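PDB 5JMU: peptidoglycan N-acetylglucosamine deacetylase from Agathobacter rectalis, which probably removes acetyl groups from N-acetylglucosamine in peptidoglycan, using the zinc-binding catalytic domain that makes up this chain. Local coordinates for residues T72-S77 / A111-P117. Numbering follows the deposited sequence.
Sequences TVAIHS and ASIIRFP. With ZN (zinc ion), chain C.
Val73 reaches 111-117 through a water, which donates to its carbonyl O and accepts from Ser112 N, bridging the backbones where they are still too far apart to pair directly. Ala74 suits the next place because its methyl is small: CB lies 3.2 Å from Ile113 O and also meets Ile113 CB. A single beta bridge joins Ile75 to Ile114, between strands that diverge. Ile75 N donates to Ile113 O (3.0 Å) and its O accepts from Arg115 N (2.9 Å), so both polar backbone atoms of a buried residue are satisfied. With CG1 placed beside the backbone N (chi1 -65°), Ile75 lays CG1 and CD1 against the methyl of Ala111, while its CB meets Ile114 CG2 at 3.8 Å; its branched chain also packs on helix 89-107.

His76 serves both segments and metal. Its CG stands anti to the backbone N (chi1 -166°), and ND1 donates to Arg115 O (2.9 Å), which lies near the ring plane although the donor sits above the carbonyl plane. This bond helps fix the ring's rotation, leaving NE2 to bind zinc at 2.1 Å. Pro117, whose apolar ring offers CH groups, sets CG over one face of the imidazole in a CH-pi contact, 4.3 Å from the centroid, and also touches Ser77 CB, whose hydroxyl is hydrogen-bonded to Asp95 and to the backbone N of the zinc ligand His80. The guanidinium of Arg115 is taken up by a salt bridge from NH1 to Asp27. Asp28, His80 and three waters complete the zinc shell, the Asp-His-His site characteristic of the NodB-homology deacetylases of family CE4.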
# COMPACT_ATOMS: atom_id res chain seq x y z
N THR A 72 -9.15 0.99 3.54
CA THR A 72 -8.51 -0.24 3.96
C THR A 72 -7.21 0.08 4.69
O THR A 72 -6.38 0.83 4.19
CB THR A 72 -8.23 -1.14 2.75
OG1 THR A 72 -9.53 -1.53 2.21
CG2 THR A 72 -7.37 -2.36 3.16
N VAL A 73 -7.06 -0.49 5.88
CA VAL A 73 -5.83 -0.35 6.63
C VAL A 73 -5.07 -1.67 6.56
O VAL A 73 -5.61 -2.74 6.94
CB VAL A 73 -6.14 0.04 8.10
CG1 VAL A 73 -4.83 -0.01 8.95
CG2 VAL A 73 -6.74 1.41 8.11
N ALA A 74 -3.86 -1.60 6.00
CA ALA A 74 -3.05 -2.79 5.74
C ALA A 74 -1.65 -2.59 6.36
O ALA A 74 -1.26 -1.49 6.74
CB ALA A 74 -2.96 -3.03 4.24
N ILE A 75 -0.88 -3.68 6.46
CA ILE A 75 0.44 -3.59 7.08
C ILE A 75 1.54 -3.28 6.10
O ILE A 75 1.55 -3.88 5.05
CB ILE A 75 0.77 -4.94 7.76
CG1 ILE A 75 -0.21 -5.17 8.90
CG2 ILE A 75 2.23 -4.91 8.31
CD1 ILE A 75 -0.12 -6.59 9.57
N HIS A 76 2.44 -2.34 6.44
CA HIS A 76 3.70 -2.17 5.69
C HIS A 76 4.83 -2.70 6.58
O HIS A 76 5.43 -3.75 6.30
CB HIS A 76 3.88 -0.70 5.28
CG HIS A 76 4.93 -0.44 4.24
ND1 HIS A 76 5.21 -1.31 3.19
CD2 HIS A 76 5.73 0.64 4.07
CE1 HIS A 76 6.17 -0.76 2.44
NE2 HIS A 76 6.52 0.41 2.96
N SER A 77 5.04 -2.03 7.70
CA SER A 77 6.06 -2.48 8.66
C SER A 77 6.04 -1.59 9.89
O SER A 77 5.85 -0.39 9.76
CB SER A 77 7.46 -2.44 8.01
OG SER A 77 8.46 -2.60 9.01
N ALA A 111 -5.33 -6.76 10.57
CA ALA A 111 -5.11 -6.53 9.15
C ALA A 111 -5.22 -7.83 8.39
O ALA A 111 -4.93 -8.90 8.96
CB ALA A 111 -3.71 -5.90 8.90
N SER A 112 -5.62 -7.75 7.12
CA SER A 112 -5.69 -8.90 6.22
C SER A 112 -4.70 -8.89 5.05
O SER A 112 -4.48 -9.92 4.43
CB SER A 112 -7.10 -9.02 5.61
OG SER A 112 -8.08 -9.27 6.62
N ILE A 113 -4.16 -7.71 4.76
CA ILE A 113 -3.35 -7.46 3.58
C ILE A 113 -2.08 -6.77 4.04
O ILE A 113 -2.12 -5.98 4.98
CB ILE A 113 -4.10 -6.54 2.54
CG1 ILE A 113 -5.51 -7.08 2.27
CG2 ILE A 113 -3.27 -6.44 1.21
CD1 ILE A 113 -6.37 -6.18 1.31
N ILE A 114 -0.97 -7.11 3.39
CA ILE A 114 0.30 -6.45 3.65
C ILE A 114 0.95 -5.98 2.37
O ILE A 114 0.58 -6.41 1.26
CB ILE A 114 1.30 -7.37 4.43
CG1 ILE A 114 1.91 -8.42 3.49
CG2 ILE A 114 0.60 -8.08 5.57
CD1 ILE A 114 3.12 -9.16 4.13
N ARG A 115 1.93 -5.08 2.49
CA ARG A 115 2.83 -4.78 1.38
C ARG A 115 4.24 -4.87 1.93
O ARG A 115 4.59 -4.13 2.86
CB ARG A 115 2.58 -3.39 0.80
CG ARG A 115 3.67 -3.02 -0.29
CD ARG A 115 3.25 -1.74 -0.99
NE ARG A 115 2.14 -1.98 -1.91
CZ ARG A 115 1.30 -0.99 -2.31
NH1 ARG A 115 1.46 0.25 -1.82
NH2 ARG A 115 0.33 -1.24 -3.20
N PHE A 116 5.05 -5.74 1.36
CA PHE A 116 6.42 -5.87 1.80
C PHE A 116 7.19 -4.58 1.56
O PHE A 116 7.06 -3.99 0.48
CB PHE A 116 7.13 -6.97 1.01
CG PHE A 116 6.67 -8.35 1.31
CD1 PHE A 116 7.09 -9.04 2.46
CD2 PHE A 116 5.79 -9.00 0.43
CE1 PHE A 116 6.69 -10.36 2.72
CE2 PHE A 116 5.36 -10.34 0.70
CZ PHE A 116 5.80 -11.02 1.85
N PRO A 117 8.01 -4.14 2.54
CA PRO A 117 8.88 -3.00 2.27
C PRO A 117 9.82 -3.32 1.11
O PRO A 117 10.46 -4.37 1.06
CB PRO A 117 9.60 -2.80 3.62
CG PRO A 117 8.52 -3.23 4.64
CD PRO A 117 7.94 -4.48 4.00
ZN ZN C . 7.94 1.85 2.40
O HOH W 1 -5.95 -5.26 5.72
O HOH W 2 7.02 2.14 0.58
O HOH W 3 9.30 3.30 1.69
O HOH W 4 9.17 0.38 1.38